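Local coordinates for protein lipase (Streptomyces rimosus, PDB 5MAL) that hydrolyses triacylglycerols, aryl esters and long-chain acyl-CoA thioesters as a secreted, multifunctional SGNH (GDSL-type) lipase with a serine nucleophile, at residues A[2-7]-A[37-42]; A[63-68]-A[124-129]. All coordinates share one frame; numbering follows the deposited sequence.

Contact 1: residues A[2-7]-A[37-42]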
# COMPACT_ATOMS: atom_id res chain seq x y z
N THR A 2 -10.67 -4.04 -19.29
CA THR A 2 -11.31 -5.34 -19.05
C THR A 2 -11.11 -5.84 -17.64
O THR A 2 -11.47 -5.14 -16.70
CB THR A 2 -10.87 -6.44 -20.03
OG1 THR A 2 -9.53 -6.20 -20.49
CG2 THR A 2 -11.87 -6.54 -21.18
N ASP A 3 -10.64 -7.08 -17.49
CA ASP A 3 -10.72 -7.75 -16.20
C ASP A 3 -9.57 -7.31 -15.33
O ASP A 3 -8.44 -7.72 -15.54
CB ASP A 3 -10.74 -9.26 -16.34
CG ASP A 3 -12.01 -9.76 -16.98
OD1 ASP A 3 -13.02 -9.87 -16.26
OD2 ASP A 3 -12.00 -10.02 -18.19
N TYR A 4 -9.90 -6.48 -14.37
CA TYR A 4 -8.95 -5.88 -13.46
C TYR A 4 -9.22 -6.42 -12.07
O TYR A 4 -10.32 -6.27 -11.55
CB TYR A 4 -9.10 -4.35 -13.51
CG TYR A 4 -8.34 -3.56 -12.47
CD1 TYR A 4 -7.11 -4.00 -11.97
CD2 TYR A 4 -8.85 -2.36 -11.97
CE1 TYR A 4 -6.40 -3.24 -11.03
CE2 TYR A 4 -8.16 -1.62 -11.02
CZ TYR A 4 -6.94 -2.07 -10.56
OH TYR A 4 -6.25 -1.34 -9.62
N VAL A 5 -8.24 -7.10 -11.49
CA VAL A 5 -8.36 -7.46 -10.08
C VAL A 5 -7.44 -6.59 -9.25
O VAL A 5 -6.23 -6.54 -9.50
CB VAL A 5 -8.02 -8.91 -9.81
CG1 VAL A 5 -8.19 -9.21 -8.32
CG2 VAL A 5 -8.91 -9.84 -10.66
N ALA A 6 -8.01 -5.92 -8.26
CA ALA A 6 -7.22 -5.08 -7.38
C ALA A 6 -7.13 -5.71 -6.00
O ALA A 6 -8.11 -5.78 -5.26
CB ALA A 6 -7.82 -3.70 -7.30
N LEU A 7 -5.93 -6.18 -5.68
CA LEU A 7 -5.63 -6.87 -4.44
C LEU A 7 -4.94 -5.96 -3.46
O LEU A 7 -4.44 -4.90 -3.82
CB LEU A 7 -4.69 -8.05 -4.69
CG LEU A 7 -5.04 -8.99 -5.82
CD1 LEU A 7 -3.81 -9.81 -6.08
CD2 LEU A 7 -6.23 -9.84 -5.38
N LEU A 37 -10.65 4.48 -8.79
CA LEU A 37 -10.46 5.57 -9.73
C LEU A 37 -10.01 5.07 -11.10
O LEU A 37 -10.44 5.59 -12.15
CB LEU A 37 -9.43 6.57 -9.20
CG LEU A 37 -9.85 7.36 -7.95
CD1 LEU A 37 -8.69 8.23 -7.51
CD2 LEU A 37 -11.08 8.20 -8.22
N TRP A 38 -9.13 4.09 -11.11
CA TRP A 38 -8.68 3.51 -12.35
C TRP A 38 -9.86 2.88 -13.08
O TRP A 38 -10.08 3.13 -14.26
CB TRP A 38 -7.59 2.48 -12.12
CG TRP A 38 -6.84 2.12 -13.35
CD1 TRP A 38 -5.67 2.67 -13.80
CD2 TRP A 38 -7.20 1.12 -14.31
NE1 TRP A 38 -5.29 2.07 -14.98
CE2 TRP A 38 -6.22 1.12 -15.31
CE3 TRP A 38 -8.28 0.23 -14.41
CZ2 TRP A 38 -6.26 0.26 -16.40
CZ3 TRP A 38 -8.32 -0.62 -15.51
CH2 TRP A 38 -7.32 -0.60 -16.49
N ALA A 39 -10.65 2.07 -12.38
CA ALA A 39 -11.73 1.36 -13.03
C ALA A 39 -12.74 2.38 -13.58
O ALA A 39 -13.23 2.24 -14.70
CB ALA A 39 -12.41 0.37 -12.07
N ALA A 40 -13.00 3.42 -12.80
CA ALA A 40 -14.00 4.42 -13.16
C ALA A 40 -13.57 5.28 -14.35
O ALA A 40 -14.40 5.98 -14.94
CB ALA A 40 -14.33 5.30 -11.97
N SER A 41 -12.29 5.23 -14.69
CA SER A 41 -11.76 6.08 -15.76
C SER A 41 -11.24 5.26 -16.94
O SER A 41 -10.64 5.80 -17.86
CB SER A 41 -10.64 6.98 -15.23
OG SER A 41 -9.57 6.23 -14.69
N HIS A 42 -11.48 3.95 -16.89
CA HIS A 42 -11.16 3.09 -18.02
C HIS A 42 -12.40 2.33 -18.42
O HIS A 42 -12.84 1.41 -17.73
CB HIS A 42 -10.01 2.15 -17.69
CG HIS A 42 -8.69 2.84 -17.58
ND1 HIS A 42 -8.28 3.48 -16.44
CD2 HIS A 42 -7.70 3.01 -18.49
CE1 HIS A 42 -7.08 4.01 -16.63
NE2 HIS A 42 -6.70 3.72 -17.86
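The indole of Trp-38 lies between two other rings. The imidazole of His-42 covers one face of it, with ND1 centred on the ring, 3.3 Å from the plane of the indole; Tyr-4 comes in obliquely from the other side of that plane. This arrangement is a worked example of how a beta-alpha-beta crossover is packed: Tyr-4 belongs to strand 3-8, and helix 34-40 lies in the connection between that strand and its parallel neighbour 46-49. The closest approach is between Tyr-4 CD2 and Trp-38 CE3, at 3.6 Å. The planes of the phenol and the six-membered ring stand at 61°, an oblique pair with centroids 5.0 Å apart. At the phenol edge, near its plane, Ala-39 CB is 4.5 Å from Tyr-4 CD2. Tyr-4 reaches the helix because its CG is anti to the backbone N (chi1 171°). Both polar ends are engaged further away, Tyr-4 OH with Ser-76 OG and Trp-38 NE1 with the backbone O of Thr-234. The imidazole is fixed by its own bond: Trp-38 O accepts from His-42 ND1 at 2.8 Å, nearly in the imidazole plane, and from Ser-41 N, the two donors arriving from opposite faces of the carbonyl plane.

Contact 2: residues A[63-68]-A[124-129]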
# COMPACT_ATOMS: atom_id res chain seq x y z
N LYS A 63 -8.50 -14.88 1.01
CA LYS A 63 -9.75 -14.15 0.81
C LYS A 63 -9.81 -13.36 -0.49
O LYS A 63 -10.90 -12.97 -0.91
CB LYS A 63 -10.00 -13.18 1.98
CG LYS A 63 -10.38 -13.84 3.32
CD LYS A 63 -10.81 -12.80 4.35
CE LYS A 63 -9.69 -11.79 4.63
NZ LYS A 63 -9.38 -11.61 6.08
N GLN A 64 -8.66 -13.10 -1.12
CA GLN A 64 -8.61 -12.08 -2.18
C GLN A 64 -8.35 -12.57 -3.61
O GLN A 64 -8.63 -11.84 -4.57
CB GLN A 64 -7.54 -11.04 -1.85
CG GLN A 64 -7.74 -10.34 -0.52
CD GLN A 64 -6.84 -9.13 -0.41
OE1 GLN A 64 -6.20 -8.74 -1.39
NE2 GLN A 64 -6.79 -8.51 0.77
N LEU A 65 -7.79 -13.76 -3.76
CA LEU A 65 -7.39 -14.18 -5.10
C LEU A 65 -8.52 -14.83 -5.89
O LEU A 65 -8.34 -15.18 -7.05
CB LEU A 65 -6.20 -15.13 -5.02
CG LEU A 65 -4.92 -14.53 -4.46
CD1 LEU A 65 -3.88 -15.61 -4.26
CD2 LEU A 65 -4.37 -13.43 -5.36
N THR A 66 -9.69 -14.97 -5.27
CA THR A 66 -10.81 -15.66 -5.90
C THR A 66 -11.11 -15.24 -7.36
O THR A 66 -11.26 -16.11 -8.22
CB THR A 66 -12.09 -15.52 -5.05
OG1 THR A 66 -11.85 -16.10 -3.76
CG2 THR A 66 -13.27 -16.20 -5.70
N PRO A 67 -11.15 -13.93 -7.65
CA PRO A 67 -11.45 -13.55 -9.04
C PRO A 67 -10.24 -13.49 -9.97
O PRO A 67 -10.36 -13.05 -11.12
CB PRO A 67 -12.06 -12.15 -8.88
CG PRO A 67 -11.34 -11.58 -7.70
CD PRO A 67 -11.07 -12.75 -6.77
N VAL A 68 -9.08 -13.90 -9.48
CA VAL A 68 -7.87 -13.91 -10.30
C VAL A 68 -7.83 -15.21 -11.08
O VAL A 68 -7.76 -16.28 -10.49
CB VAL A 68 -6.60 -13.78 -9.45
CG1 VAL A 68 -5.37 -13.85 -10.32
CG2 VAL A 68 -6.64 -12.46 -8.67
N TYR A 124 2.87 -13.84 -5.15
CA TYR A 124 3.19 -13.57 -6.55
C TYR A 124 3.16 -14.88 -7.35
O TYR A 124 2.78 -14.88 -8.52
CB TYR A 124 4.56 -12.90 -6.70
CG TYR A 124 4.69 -11.52 -6.06
CD1 TYR A 124 3.59 -10.87 -5.50
CD2 TYR A 124 5.91 -10.88 -6.06
CE1 TYR A 124 3.74 -9.60 -4.91
CE2 TYR A 124 6.07 -9.64 -5.49
CZ TYR A 124 5.00 -9.01 -4.92
OH TYR A 124 5.23 -7.78 -4.37
N ASP A 125 3.55 -15.98 -6.71
CA ASP A 125 3.45 -17.30 -7.34
C ASP A 125 2.00 -17.61 -7.69
O ASP A 125 1.71 -18.21 -8.74
CB ASP A 125 3.97 -18.41 -6.41
CG ASP A 125 5.47 -18.48 -6.36
OD1 ASP A 125 6.15 -17.90 -7.23
OD2 ASP A 125 5.96 -19.16 -5.44
N ALA A 126 1.10 -17.26 -6.79
CA ALA A 126 -0.31 -17.50 -7.02
C ALA A 126 -0.77 -16.69 -8.23
O ALA A 126 -1.45 -17.20 -9.11
CB ALA A 126 -1.11 -17.17 -5.80
N ILE A 127 -0.36 -15.43 -8.28
CA ILE A 127 -0.70 -14.60 -9.44
C ILE A 127 -0.09 -15.16 -10.72
O ILE A 127 -0.75 -15.21 -11.77
CB ILE A 127 -0.24 -13.15 -9.22
CG1 ILE A 127 -1.08 -12.51 -8.12
CG2 ILE A 127 -0.37 -12.36 -10.50
CD1 ILE A 127 -0.47 -11.26 -7.50
N ASP A 128 1.17 -15.60 -10.64
CA ASP A 128 1.84 -16.23 -11.78
C ASP A 128 1.02 -17.36 -12.37
O ASP A 128 0.86 -17.46 -13.59
CB ASP A 128 3.19 -16.81 -11.36
CG ASP A 128 4.27 -15.76 -11.22
OD1 ASP A 128 4.18 -14.70 -11.87
OD2 ASP A 128 5.23 -16.02 -10.46
N SER A 129 0.52 -18.20 -11.48
CA SER A 129 -0.19 -19.41 -11.87
C SER A 129 -1.58 -19.11 -12.40
O SER A 129 -1.97 -19.60 -13.46
CB SER A 129 -0.28 -20.37 -10.68
OG SER A 129 -1.11 -21.48 -10.98
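This is a small, wholly apolar contact in which a turn just past one helix rests against the flank of another, both on the same side of the parallel sheet. Leu-65 lies just past helix 57-64, where the chain turns toward strand 74-78; Ala-126 and Ile-127 lie near the C-terminal end of the long helix 98-130. The example illustrates how one leucine can join a loop to a neighbouring helix within the layer that covers one face of a sheet. The two methyl groups of Leu-65 divide the work. CD1 meets the methyl group of Ala-126, with 3.5 Å between Leu-65 CD1 and Ala-126 CB, whereas Leu-65 CD2 approaches Ile-127 more loosely, 4.4 Å from its CG1. With CG anti to the carbonyl carbon (chi1 -64°) and CD1 anti to CA (chi2 173°), the leucine is extended, and CD1 is carried out to the helix. A type I beta turn from Leu-65 to Val-68, closed by a 2.8 Å bond from Val-68 N to Leu-65 O, brings Val-68 round to face the helix too, but at a greater distance. These residues also pack on the sheet: Leu-65 and Ile-127 both touch Leu-7 of strand 3-8, and Ile-127 also touches Val-136 of strand 135-139. Another side of the helix meets His-181 and Phe-183: Tyr-124 is edge-to-face with both rings, and Asp-128 OD2 is hydrogen-bonded to His-181 ND1. Since only aliphatic carbons meet, the contact itself contributes dispersion and the burial of apolar surface (147 Å² in all), with no directional bond between the two segments.

In the fold
From the N terminus, strand 3-8 comes first, and contact 1 closes the loop from this strand through the nucleophile Ser-10 to helix 34-40. Contact 2 begins only after this loop is complete. It closes a longer one, from the end of helix 57-64 through strand 74-78 and helix 86-96 to the far end of helix 98-130. The two loops therefore follow in series, neither nesting nor crossing, with contact centres about 16 Å apart. Strand 3-8 joins them through its two faces: Tyr-4 serves contact 1, while Val-5 and Leu-7 pack on the 63-68 segment, with 3.7 Å between Leu-7 CD1 and Leu-65 CD2.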